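Long-range contacts in 50S ribosomal protein L16 arginine hydroxylase (Escherichia coli, PDB 4CCL), which catalyses the iron- and 2-oxoglutarate-dependent hydroxylation of an arginine in ribosomal protein uL16, working as a growth-regulating oxygenase and homodimer: residues B[112-117]-B[195-200]; B[51-56]-B[79-84]; B[32-37]-B[91-96]. All coordinates share one frame; numbering follows the deposited sequence.

Interaction 1. Residues B[112-117]-B[195-200]. With SO4 (sulfate ion), chain L.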
HETATM    1  N   MSE B 112      -3.825  25.976  15.357  1.00 54.09           N
HETATM    2  CA  MSE B 112      -5.284  26.075  15.309  1.00 54.31           C
HETATM    3  C   MSE B 112      -5.794  26.993  16.420  1.00 55.81           C
HETATM    4  O   MSE B 112      -5.330  26.923  17.556  1.00 52.54           O
HETATM    5  CB  MSE B 112      -5.947  24.687  15.355  1.00 57.50           C
HETATM    6  CG  MSE B 112      -6.336  24.173  16.742  1.00 71.98           C
HETATM    7 SE   MSE B 112      -8.104  24.777  17.350  1.00 82.82          SE
HETATM    8  CE  MSE B 112      -8.126  23.861  19.066  1.00 51.49           C
ATOM      9  N   ILE B 113      -6.733  27.870  16.080  1.00 53.74           N
ATOM     10  CA  ILE B 113      -7.234  28.852  17.041  1.00 53.33           C
ATOM     11  C   ILE B 113      -8.677  28.564  17.434  1.00 61.33           C
ATOM     12  O   ILE B 113      -9.496  28.229  16.584  1.00 64.65           O
ATOM     13  CB  ILE B 113      -7.156  30.287  16.472  1.00 50.46           C
ATOM     14  CG1 ILE B 113      -5.720  30.624  16.078  1.00 49.49           C
ATOM     15  CG2 ILE B 113      -7.682  31.305  17.480  1.00 50.76           C
ATOM     16  CD1 ILE B 113      -5.539  32.027  15.550  1.00 60.49           C
ATOM     17  N   SER B 114      -8.991  28.695  18.719  1.00 52.91           N
ATOM     18  CA  SER B 114     -10.376  28.573  19.155  1.00 51.22           C
ATOM     19  C   SER B 114     -10.842  29.823  19.894  1.00 61.64           C
ATOM     20  O   SER B 114     -10.134  30.346  20.753  1.00 59.30           O
ATOM     21  CB  SER B 114     -10.573  27.333  20.033  1.00 50.41           C
ATOM     22  OG  SER B 114      -9.965  27.495  21.304  1.00 52.62           O
ATOM     23  N   PHE B 115     -12.031  30.305  19.545  1.00 62.03           N
ATOM     24  CA  PHE B 115     -12.675  31.370  20.304  1.00 63.06           C
ATOM     25  C   PHE B 115     -13.881  30.802  21.029  1.00 64.47           C
ATOM     26  O   PHE B 115     -14.760  30.210  20.410  1.00 66.93           O
ATOM     27  CB  PHE B 115     -13.112  32.524  19.398  1.00 56.90           C
ATOM     28  CG  PHE B 115     -14.005  33.527  20.084  1.00 63.54           C
ATOM     29  CD1 PHE B 115     -13.481  34.445  20.982  1.00 61.68           C
ATOM     30  CD2 PHE B 115     -15.366  33.552  19.829  1.00 63.93           C
ATOM     31  CE1 PHE B 115     -14.298  35.365  21.613  1.00 66.00           C
ATOM     32  CE2 PHE B 115     -16.188  34.471  20.456  1.00 63.80           C
ATOM     33  CZ  PHE B 115     -15.653  35.379  21.349  1.00 62.50           C
ATOM     34  N   SER B 116     -13.925  30.983  22.344  1.00 59.48           N
ATOM     35  CA  SER B 116     -15.029  30.452  23.130  1.00 64.15           C
ATOM     36  C   SER B 116     -15.674  31.486  24.054  1.00 66.88           C
ATOM     37  O   SER B 116     -14.990  32.209  24.774  1.00 68.08           O
ATOM     38  CB  SER B 116     -14.573  29.229  23.935  1.00 66.13           C
ATOM     39  OG  SER B 116     -13.381  29.503  24.651  1.00 70.00           O
ATOM     40  N   VAL B 117     -17.000  31.546  24.020  1.00 66.12           N
ATOM     41  CA  VAL B 117     -17.776  32.325  24.975  1.00 67.63           C
ATOM     42  C   VAL B 117     -17.887  31.469  26.239  1.00 72.70           C
ATOM     43  O   VAL B 117     -17.616  30.271  26.174  1.00 71.65           O
ATOM     44  CB  VAL B 117     -19.168  32.636  24.404  1.00 67.42           C
ATOM     45  CG1 VAL B 117     -19.041  33.460  23.135  1.00 64.14           C
ATOM     46  CG2 VAL B 117     -19.918  31.349  24.135  1.00 70.31           C
ATOM     47  N   ALA B 195     -12.791  33.986  25.380  1.00 66.29           N
ATOM     48  CA  ALA B 195     -11.429  33.474  25.323  1.00 58.88           C
ATOM     49  C   ALA B 195     -10.905  33.103  23.938  1.00 61.67           C
ATOM     50  O   ALA B 195     -11.646  32.633  23.072  1.00 66.43           O
ATOM     51  CB  ALA B 195     -11.290  32.301  26.259  1.00 57.54           C
HETATM   52  N   MSE B 196      -9.606  33.323  23.757  1.00 57.05           N
HETATM   53  CA  MSE B 196      -8.888  32.910  22.561  1.00 54.24           C
HETATM   54  C   MSE B 196      -7.755  31.961  22.941  1.00 54.30           C
HETATM   55  O   MSE B 196      -6.928  32.275  23.799  1.00 51.43           O
HETATM   56  CB  MSE B 196      -8.331  34.130  21.823  1.00 51.88           C
HETATM   57  CG  MSE B 196      -9.397  34.977  21.149  1.00 62.38           C
HETATM   58 SE   MSE B 196      -9.873  34.303  19.381  1.00 84.10          SE
HETATM   59  CE  MSE B 196      -8.625  35.361  18.326  1.00 69.65           C
ATOM     60  N   ASN B 197      -7.733  30.792  22.310  1.00 49.09           N
ATOM     61  CA  ASN B 197      -6.686  29.808  22.557  1.00 48.41           C
ATOM     62  C   ASN B 197      -5.939  29.456  21.280  1.00 51.08           C
ATOM     63  O   ASN B 197      -6.545  29.287  20.217  1.00 54.87           O
ATOM     64  CB  ASN B 197      -7.263  28.542  23.194  1.00 47.57           C
ATOM     65  CG  ASN B 197      -7.264  28.600  24.710  1.00 53.31           C
ATOM     66  OD1 ASN B 197      -7.303  27.567  25.379  1.00 59.86           O
ATOM     67  ND2 ASN B 197      -7.216  29.808  25.259  1.00 54.38           N
ATOM     68  N   TYR B 198      -4.620  29.345  21.394  1.00 49.74           N
ATOM     69  CA  TYR B 198      -3.788  29.053  20.242  1.00 44.51           C
ATOM     70  C   TYR B 198      -3.055  27.747  20.469  1.00 47.98           C
ATOM     71  O   TYR B 198      -2.125  27.673  21.267  1.00 47.64           O
ATOM     72  CB  TYR B 198      -2.776  30.179  20.026  1.00 39.69           C
ATOM     73  CG  TYR B 198      -3.406  31.548  19.968  1.00 46.42           C
ATOM     74  CD1 TYR B 198      -3.727  32.235  21.134  1.00 43.53           C
ATOM     75  CD2 TYR B 198      -3.691  32.149  18.751  1.00 47.37           C
ATOM     76  CE1 TYR B 198      -4.311  33.481  21.091  1.00 41.45           C
ATOM     77  CE2 TYR B 198      -4.273  33.401  18.696  1.00 50.61           C
ATOM     78  CZ  TYR B 198      -4.580  34.060  19.871  1.00 51.92           C
ATOM     79  OH  TYR B 198      -5.162  35.302  19.827  1.00 54.82           O
ATOM     80  N   SER B 199      -3.446  26.726  19.721  1.00 48.25           N
ATOM     81  CA  SER B 199      -2.846  25.415  19.865  1.00 46.56           C
ATOM     82  C   SER B 199      -1.781  25.187  18.802  1.00 49.40           C
ATOM     83  O   SER B 199      -2.078  25.154  17.601  1.00 56.93           O
ATOM     84  CB  SER B 199      -3.919  24.323  19.811  1.00 45.19           C
ATOM     85  OG  SER B 199      -4.828  24.452  20.894  1.00 51.24           O
ATOM     86  N   VAL B 200      -0.542  25.035  19.258  1.00 42.28           N
ATOM     87  CA  VAL B 200       0.546  24.664  18.377  1.00 39.91           C
ATOM     88  C   VAL B 200       0.562  23.159  18.449  1.00 36.19           C
ATOM     89  O   VAL B 200       0.899  22.574  19.486  1.00 42.00           O
ATOM     90  CB  VAL B 200       1.901  25.170  18.897  1.00 46.49           C
ATOM     91  CG1 VAL B 200       3.020  24.756  17.949  1.00 45.44           C
ATOM     92  CG2 VAL B 200       1.880  26.675  19.089  1.00 46.16           C
TER
HETATM   93  S   SO4 L1375      -9.603  24.121  22.341  1.00 68.78           S
HETATM   94  O1  SO4 L1375      -8.655  25.219  22.176  1.00 62.68           O
HETATM   95  O2  SO4 L1375      -8.914  22.843  22.181  1.00 74.15           O
HETATM   96  O3  SO4 L1375     -10.189  24.172  23.676  1.00 75.26           O
HETATM   97  O4  SO4 L1375     -10.650  24.249  21.333  1.00 65.34           O

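Interaction 2. Residues B[51-56]-B[79-84]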
ATOM      1  N   SER B  51     -12.976  24.898   9.400  1.00 75.15           N
ATOM      2  CA  SER B  51     -13.473  25.469  10.645  1.00 74.18           C
ATOM      3  C   SER B  51     -14.722  24.728  11.099  1.00 79.66           C
ATOM      4  O   SER B  51     -15.398  24.089  10.294  1.00 85.22           O
ATOM      5  CB  SER B  51     -13.780  26.959  10.479  1.00 72.97           C
ATOM      6  OG  SER B  51     -14.787  27.171   9.505  1.00 74.12           O
ATOM      7  N   ARG B  52     -15.017  24.807  12.392  1.00 79.03           N
ATOM      8  CA  ARG B  52     -16.216  24.178  12.935  1.00 83.88           C
ATOM      9  C   ARG B  52     -16.741  24.880  14.186  1.00 85.43           C
ATOM     10  O   ARG B  52     -15.985  25.503  14.927  1.00 81.24           O
ATOM     11  CB  ARG B  52     -15.963  22.693  13.217  1.00 84.91           C
ATOM     12  CG  ARG B  52     -14.717  22.409  14.040  1.00 86.38           C
ATOM     13  CD  ARG B  52     -14.348  20.931  13.976  1.00 97.33           C
ATOM     14  NE  ARG B  52     -14.634  20.228  15.224  1.00108.05           N
ATOM     15  CZ  ARG B  52     -14.518  18.913  15.380  1.00122.62           C
ATOM     16  NH1 ARG B  52     -14.126  18.156  14.365  1.00130.37           N
ATOM     17  NH2 ARG B  52     -14.797  18.355  16.551  1.00124.52           N
ATOM     18  N   LEU B  53     -18.045  24.768  14.409  1.00 88.09           N
ATOM     19  CA  LEU B  53     -18.684  25.266  15.614  1.00 87.36           C
ATOM     20  C   LEU B  53     -19.073  24.092  16.493  1.00 85.26           C
ATOM     21  O   LEU B  53     -19.742  23.159  16.042  1.00 87.00           O
ATOM     22  CB  LEU B  53     -19.937  26.073  15.271  1.00 88.87           C
ATOM     23  CG  LEU B  53     -19.820  27.595  15.281  1.00 91.08           C
ATOM     24  CD1 LEU B  53     -21.184  28.222  15.053  1.00 95.14           C
ATOM     25  CD2 LEU B  53     -19.220  28.074  16.589  1.00 86.78           C
ATOM     26  N   VAL B  54     -18.648  24.139  17.750  1.00 75.96           N
ATOM     27  CA  VAL B  54     -19.041  23.129  18.717  1.00 73.61           C
ATOM     28  C   VAL B  54     -19.846  23.779  19.831  1.00 78.54           C
ATOM     29  O   VAL B  54     -19.338  24.632  20.563  1.00 79.66           O
ATOM     30  CB  VAL B  54     -17.824  22.408  19.322  1.00 74.91           C
ATOM     31  CG1 VAL B  54     -18.280  21.304  20.263  1.00 68.50           C
ATOM     32  CG2 VAL B  54     -16.942  21.842  18.220  1.00 71.04           C
ATOM     33  N   SER B  55     -21.107  23.382  19.949  1.00 78.33           N
ATOM     34  CA  SER B  55     -21.968  23.925  20.990  1.00 79.49           C
ATOM     35  C   SER B  55     -22.519  22.798  21.848  1.00 82.03           C
ATOM     36  O   SER B  55     -22.660  21.671  21.382  1.00 83.33           O
ATOM     37  CB  SER B  55     -23.111  24.728  20.372  1.00 77.30           C
ATOM     38  OG  SER B  55     -23.839  23.937  19.451  1.00121.00           O
ATOM     39  N   HIS B  56     -22.813  23.096  23.107  1.00 75.43           N
ATOM     40  CA  HIS B  56     -23.433  22.108  23.981  1.00 89.57           C
ATOM     41  C   HIS B  56     -24.567  22.716  24.799  1.00 93.10           C
ATOM     42  O   HIS B  56     -24.417  23.770  25.416  1.00 78.27           O
ATOM     43  CB  HIS B  56     -22.397  21.431  24.885  1.00 74.17           C
ATOM     44  CG  HIS B  56     -21.896  22.300  25.993  1.00 82.97           C
ATOM     45  ND1 HIS B  56     -22.519  22.380  27.219  1.00 84.18           N
ATOM     46  CD2 HIS B  56     -20.830  23.136  26.059  1.00 72.24           C
ATOM     47  CE1 HIS B  56     -21.860  23.221  27.995  1.00 78.86           C
ATOM     48  NE2 HIS B  56     -20.830  23.693  27.312  1.00 77.23           N
ATOM     49  N   TRP B  79     -20.655  27.817  23.594  1.00 77.89           N
ATOM     50  CA  TRP B  79     -20.208  27.464  22.246  1.00 73.54           C
ATOM     51  C   TRP B  79     -18.779  27.900  21.945  1.00 71.59           C
ATOM     52  O   TRP B  79     -18.235  28.783  22.610  1.00 81.85           O
ATOM     53  CB  TRP B  79     -21.172  28.001  21.182  1.00 80.07           C
ATOM     54  CG  TRP B  79     -21.241  29.495  21.091  1.00 83.49           C
ATOM     55  CD1 TRP B  79     -22.122  30.315  21.732  1.00 87.74           C
ATOM     56  CD2 TRP B  79     -20.405  30.348  20.294  1.00 79.48           C
ATOM     57  NE1 TRP B  79     -21.881  31.625  21.393  1.00 80.44           N
ATOM     58  CE2 TRP B  79     -20.836  31.671  20.513  1.00 78.79           C
ATOM     59  CE3 TRP B  79     -19.336  30.119  19.424  1.00 74.85           C
ATOM     60  CZ2 TRP B  79     -20.232  32.763  19.889  1.00 87.60           C
ATOM     61  CZ3 TRP B  79     -18.738  31.205  18.806  1.00 80.05           C
ATOM     62  CH2 TRP B  79     -19.187  32.510  19.042  1.00 81.45           C
ATOM     63  N   SER B  80     -18.177  27.273  20.938  1.00 70.34           N
ATOM     64  CA  SER B  80     -16.824  27.629  20.529  1.00 68.58           C
ATOM     65  C   SER B  80     -16.583  27.448  19.032  1.00 80.93           C
ATOM     66  O   SER B  80     -17.061  26.490  18.417  1.00 68.79           O
ATOM     67  CB  SER B  80     -15.797  26.825  21.329  1.00 70.68           C
ATOM     68  OG  SER B  80     -14.475  27.140  20.929  1.00 73.58           O
ATOM     69  N   LEU B  81     -15.818  28.373  18.465  1.00 68.04           N
ATOM     70  CA  LEU B  81     -15.420  28.323  17.065  1.00 72.59           C
ATOM     71  C   LEU B  81     -13.970  27.867  16.954  1.00 68.57           C
ATOM     72  O   LEU B  81     -13.073  28.483  17.529  1.00 67.21           O
ATOM     73  CB  LEU B  81     -15.587  29.699  16.414  1.00 69.43           C
ATOM     74  CG  LEU B  81     -14.991  29.865  15.014  1.00 82.94           C
ATOM     75  CD1 LEU B  81     -15.620  28.885  14.031  1.00 70.12           C
ATOM     76  CD2 LEU B  81     -15.148  31.301  14.529  1.00 71.06           C
ATOM     77  N   LEU B  82     -13.750  26.782  16.218  1.00 64.88           N
ATOM     78  CA  LEU B  82     -12.411  26.244  16.006  1.00 62.87           C
ATOM     79  C   LEU B  82     -11.970  26.380  14.553  1.00 72.68           C
ATOM     80  O   LEU B  82     -12.655  25.920  13.643  1.00 73.46           O
ATOM     81  CB  LEU B  82     -12.347  24.774  16.423  1.00 62.11           C
ATOM     82  CG  LEU B  82     -12.421  24.447  17.917  1.00 75.90           C
ATOM     83  CD1 LEU B  82     -13.859  24.278  18.385  1.00 63.29           C
ATOM     84  CD2 LEU B  82     -11.598  23.208  18.230  1.00 75.71           C
ATOM     85  N   VAL B  83     -10.818  27.007  14.344  1.00 68.98           N
ATOM     86  CA  VAL B  83     -10.273  27.184  13.004  1.00 68.04           C
ATOM     87  C   VAL B  83      -8.886  26.557  12.875  1.00 69.34           C
ATOM     88  O   VAL B  83      -7.965  26.900  13.618  1.00 68.50           O
ATOM     89  CB  VAL B  83     -10.195  28.671  12.619  1.00 66.40           C
ATOM     90  CG1 VAL B  83      -9.509  28.830  11.271  1.00 62.88           C
ATOM     91  CG2 VAL B  83     -11.586  29.285  12.592  1.00 65.17           C
ATOM     92  N   GLN B  84      -8.752  25.638  11.921  1.00 64.92           N
ATOM     93  CA  GLN B  84      -7.505  24.915  11.689  1.00 62.59           C
ATOM     94  C   GLN B  84      -6.510  25.721  10.859  1.00 66.09           C
ATOM     95  O   GLN B  84      -6.902  26.479   9.974  1.00 73.35           O
ATOM     96  CB  GLN B  84      -7.792  23.600  10.961  1.00 66.13           C
ATOM     97  CG  GLN B  84      -8.708  22.652  11.710  1.00 63.69           C
ATOM     98  CD  GLN B  84      -7.991  21.898  12.811  1.00 65.95           C
ATOM     99  OE1 GLN B  84      -6.783  21.672  12.737  1.00 66.65           O
ATOM    100  NE2 GLN B  84      -8.732  21.508  13.841  1.00 64.24           N
TER

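Interaction 3. Residues B[32-37]-B[91-96]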
ATOM      1  N   ILE B  32       0.353  39.735  23.355  1.00 67.25           N
ATOM      2  CA  ILE B  32      -0.520  40.464  22.453  1.00 64.57           C
ATOM      3  C   ILE B  32      -0.990  39.510  21.370  1.00 66.21           C
ATOM      4  O   ILE B  32      -0.184  38.975  20.607  1.00 67.64           O
ATOM      5  CB  ILE B  32       0.203  41.649  21.806  1.00 67.14           C
ATOM      6  CG1 ILE B  32       0.823  42.538  22.886  1.00 71.87           C
ATOM      7  CG2 ILE B  32      -0.759  42.436  20.935  1.00 70.77           C
ATOM      8  CD1 ILE B  32       2.107  43.214  22.458  1.00 79.07           C
ATOM      9  N   ASP B  33      -2.298  39.286  21.325  1.00 63.12           N
ATOM     10  CA  ASP B  33      -2.882  38.337  20.390  1.00 66.18           C
ATOM     11  C   ASP B  33      -2.603  38.723  18.944  1.00 66.95           C
ATOM     12  O   ASP B  33      -2.758  39.883  18.565  1.00 71.48           O
ATOM     13  CB  ASP B  33      -4.386  38.213  20.631  1.00 69.96           C
ATOM     14  CG  ASP B  33      -4.708  37.657  22.003  1.00 69.40           C
ATOM     15  OD1 ASP B  33      -4.168  38.177  23.002  1.00 74.51           O
ATOM     16  OD2 ASP B  33      -5.492  36.690  22.084  1.00 69.11           O
ATOM     17  N   PRO B  34      -2.177  37.743  18.134  1.00 61.92           N
ATOM     18  CA  PRO B  34      -1.846  37.988  16.727  1.00 62.01           C
ATOM     19  C   PRO B  34      -3.088  38.320  15.911  1.00 65.16           C
ATOM     20  O   PRO B  34      -2.999  39.026  14.908  1.00 69.57           O
ATOM     21  CB  PRO B  34      -1.255  36.650  16.271  1.00 57.11           C
ATOM     22  CG  PRO B  34      -1.858  35.639  17.184  1.00 53.35           C
ATOM     23  CD  PRO B  34      -2.018  36.326  18.505  1.00 57.64           C
ATOM     24  N   ILE B  35      -4.238  37.824  16.355  1.00 66.55           N
ATOM     25  CA  ILE B  35      -5.474  37.983  15.607  1.00 73.65           C
ATOM     26  C   ILE B  35      -6.629  38.295  16.565  1.00 75.87           C
ATOM     27  O   ILE B  35      -6.508  38.101  17.776  1.00 81.08           O
ATOM     28  CB  ILE B  35      -5.757  36.718  14.753  1.00 72.58           C
ATOM     29  CG1 ILE B  35      -6.705  37.028  13.593  1.00 77.56           C
ATOM     30  CG2 ILE B  35      -6.267  35.581  15.617  1.00 65.08           C
ATOM     31  CD1 ILE B  35      -7.105  35.810  12.786  1.00 76.13           C
ATOM     32  N   SER B  36      -7.740  38.784  16.021  1.00 76.94           N
ATOM     33  CA  SER B  36      -8.900  39.166  16.821  1.00 73.99           C
ATOM     34  C   SER B  36     -10.065  38.236  16.488  1.00 74.57           C
ATOM     35  O   SER B  36     -10.085  37.639  15.413  1.00 79.88           O
ATOM     36  CB  SER B  36      -9.287  40.624  16.544  1.00 72.82           C
ATOM     37  OG  SER B  36     -10.207  40.717  15.468  1.00 70.34           O
ATOM     38  N   PRO B  37     -11.022  38.082  17.421  1.00 69.44           N
ATOM     39  CA  PRO B  37     -12.180  37.203  17.202  1.00 68.15           C
ATOM     40  C   PRO B  37     -12.937  37.527  15.915  1.00 71.00           C
ATOM     41  O   PRO B  37     -13.472  36.625  15.264  1.00 71.97           O
ATOM     42  CB  PRO B  37     -13.066  37.496  18.415  1.00 67.80           C
ATOM     43  CG  PRO B  37     -12.113  37.901  19.479  1.00 64.33           C
ATOM     44  CD  PRO B  37     -11.034  38.675  18.771  1.00 66.92           C
ATOM     45  N   GLU B  91      -0.317  35.989   8.577  1.00 69.51           N
ATOM     46  CA  GLU B  91       1.115  36.108   8.896  1.00 70.75           C
ATOM     47  C   GLU B  91       1.419  36.357  10.388  1.00 70.42           C
ATOM     48  O   GLU B  91       2.291  35.687  10.965  1.00 70.98           O
ATOM     49  CB  GLU B  91       1.816  37.162   8.018  1.00 75.42           C
ATOM     50  CG  GLU B  91       2.059  36.764   6.570  1.00 89.80           C
ATOM     51  CD  GLU B  91       2.960  37.757   5.845  1.00104.38           C
ATOM     52  OE1 GLU B  91       3.855  38.335   6.499  1.00109.39           O
ATOM     53  OE2 GLU B  91       2.772  37.964   4.626  1.00106.25           O
ATOM     54  N   PRO B  92       0.723  37.331  11.015  1.00 67.91           N
ATOM     55  CA  PRO B  92       0.971  37.559  12.445  1.00 65.13           C
ATOM     56  C   PRO B  92       0.767  36.305  13.291  1.00 66.65           C
ATOM     57  O   PRO B  92       1.481  36.104  14.273  1.00 64.37           O
ATOM     58  CB  PRO B  92      -0.070  38.621  12.812  1.00 72.08           C
ATOM     59  CG  PRO B  92      -0.279  39.375  11.554  1.00 73.58           C
ATOM     60  CD  PRO B  92      -0.195  38.347  10.461  1.00 71.83           C
ATOM     61  N   THR B  93      -0.189  35.469  12.902  1.00 72.43           N
ATOM     62  CA  THR B  93      -0.411  34.203  13.584  1.00 65.76           C
ATOM     63  C   THR B  93       0.754  33.261  13.306  1.00 67.77           C
ATOM     64  O   THR B  93       1.219  32.555  14.202  1.00 69.44           O
ATOM     65  CB  THR B  93      -1.747  33.548  13.165  1.00 61.21           C
ATOM     66  OG1 THR B  93      -2.840  34.369  13.594  1.00 62.27           O
ATOM     67  CG2 THR B  93      -1.887  32.172  13.796  1.00 59.26           C
ATOM     68  N   ALA B  94       1.240  33.276  12.068  1.00 67.58           N
ATOM     69  CA  ALA B  94       2.385  32.458  11.686  1.00 58.89           C
ATOM     70  C   ALA B  94       3.594  32.779  12.551  1.00 62.47           C
ATOM     71  O   ALA B  94       4.395  31.892  12.862  1.00 65.46           O
ATOM     72  CB  ALA B  94       2.717  32.655  10.214  1.00 50.88           C
ATOM     73  N   ALA B  95       3.719  34.046  12.944  1.00 62.73           N
ATOM     74  CA  ALA B  95       4.801  34.456  13.845  1.00 57.78           C
ATOM     75  C   ALA B  95       4.850  33.668  15.165  1.00 58.35           C
ATOM     76  O   ALA B  95       5.923  33.479  15.737  1.00 58.12           O
ATOM     77  CB  ALA B  95       4.731  35.945  14.120  1.00 61.31           C
ATOM     78  N   LEU B  96       3.694  33.210  15.640  1.00 59.54           N
ATOM     79  CA  LEU B  96       3.619  32.453  16.893  1.00 55.97           C
ATOM     80  C   LEU B  96       4.381  31.126  16.845  1.00 55.24           C
ATOM     81  O   LEU B  96       4.778  30.594  17.881  1.00 57.40           O
ATOM     82  CB  LEU B  96       2.158  32.183  17.282  1.00 61.61           C
ATOM     83  CG  LEU B  96       1.565  32.928  18.482  1.00 67.25           C
ATOM     84  CD1 LEU B  96       0.332  32.201  19.006  1.00 67.53           C
ATOM     85  CD2 LEU B  96       2.597  33.100  19.584  1.00 69.97           C
TER

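Interaction 1. Residues B[112-117]-B[195-200]
Met112 to Ser116 pair with Ala195 to Ser199 as neighbouring strands in the antiparallel sheet of the JmjC domain, a member of the cupin clan. Ser114 N to Asn197 O and Asn197 N to Ser114 O, each 2.9 Å, form one doubly hydrogen-bonded pair; Met112-Ser199 and Ser116-Ala195 form two more. Ile113, Phe115, Met196 and Tyr198 share the apolar face. With CG1 anti to the carbonyl carbon (chi1 -57°), Ile113 sets CG1 3.7 Å from Tyr198 CD2 and runs alongside the tyrosine; its CD1 lies 3.7 Å from Tyr198 CE2. An alanine in its place would probably open a gap beside the Tyr198 ring and the Met196 selenium. That selenium (selenomethionine) is 3.7 Å from Phe115 CB and 5.1 Å from the centroid of the Phe115 ring, an oblique Met-aromatic contact. On the other face Ser114 OG donates to O1 of a sulfate, probably from the crystallisation liquor, at 2.8 Å. Arg140 binds the same ion through NH1 and is itself held by Asn197 OD1; Ser114 and Arg140 are both inferred substrate-binding residues. Helix 37-45 covers the apolar face through Leu40, while strand 79-83 flanks 112-116 and strand 131-135 flanks 195-200.

Interaction 2. Residues B[51-56]-B[79-84]
Ser51 to Ser55 run antiparallel to Trp79 to Val83, the strand axes 4.7 Å apart at their closest and 163° between their directions. Two doubly hydrogen-bonded pairs hold the backbones: Arg52 with Leu82, where Leu82 N reaches Arg52 O at 2.9 Å in a nearly straight bond, and Val54 with Ser80. On one face the Leu53 side chain leans across the partner strand. Its CD2 meets Trp79 at CE3, 3.5 Å away, and also lies 4.0 Å from Leu81 CB, so a single methyl bridges two successive residues of that face. At one end of the same face Ser55 CB packs on Trp79 CB at 3.9 Å; at the other, Ser51 CB packs on Val83 CG2 at 3.8 Å. The other face carries Arg52, Val54, Ser80 and Leu82. Leu82 is flanked there from the opposite strand: Val54 CG2 lies 3.9 Å from Leu82 CD1, and Arg52, its CG between the backbone N and the carbonyl carbon (chi1 51°), crosses with CG 4.1 Å from Leu82 CB. Ser80 OG is hydrogen-bonded to Phe115 O of the next strand, and strand 60-65 flanks 51-56 on the far side. These two strands extend, beyond strand 108-116, the antiparallel sheet that in JmjC oxygenases forms part of the double-stranded beta-helix. Leu82 packs on Ser114, and Ser80 also lies near Arg140; both partners are inferred to bind substrate, consistent with a place on the pocket wall.

Interaction 3. Residues B[32-37]-B[91-96]
Pro34 and Thr93 bring their CA atoms to 5.1 Å where the irregular segment 32-37 passes the helical turn of 91-96; no hydrogen bond joins the two backbones. Pro34 carries most of the contact. Its CB lies 3.4 Å from Pro92 O, and in return Pro92 CB lies 3.6 Å from Pro34 O, so each proline ring carbon faces the carbonyl of the other residue. Pro34 CB and Pro92 CB are 4.2 Å apart. Farther round the Pro34 ring, CG approaches Leu96 CD1 at the looser distance of 4.5 Å. Within the helical turn Ala95 N is bonded to Glu91 O at 2.9 Å, while its bond to Pro92 O is weak. Thr93 is the other partner of the loop. With OG1 anti to its carbonyl carbon (chi1 -65°), Thr93 holds OG1 3.9 Å from Ile35 CB, and Pro34 CB is equally near to Thr93 OG1. These are van der Waals approaches; the polar partner of Thr93 OG1 is His90 ND1, which would fix the rotation of the threonine side chain. The loop leads directly into helix 37-45, with Ser36 as its N-cap, and Pro37 begins the helix itself. The contact therefore joins the lead-in to that helix with the short helix 91-94, on the apolar side of the sheet of the JmjC domain, where Ile35 and Thr93 both pack on Ile113 while Pro34 and Leu96 both pack on Tyr198. Next to Pro34 in the chain, Asp33 OD2 is hydrogen-bonded to Tyr198 OH and Thr137 N, tying this part of the loop to strand 195-202 and to the backbone of Thr137.

Following the chain from the N terminus, residues 32-37 come first, and their contact with 91-96 closes a loop of 53 intervening residues. Interaction 2 is nested inside that loop, joining 51-56 to 79-84 around strand 60-65. Interaction 1 comes in series after both, opening at 112-117 and closing at 195-200. Interactions 1 and 2 lie in one sheet: strands 79-83 and 108-116 are neighbours, with probable backbone hydrogen bonds such as Val83 N to Ile113 O. In interaction 3 the loop and helix 91-94 lie on one face of strands 108-116 and 195-202. Interactions 2 and 3 do not touch, their nearest atoms being about 6 Å apart; interaction 1 touches both.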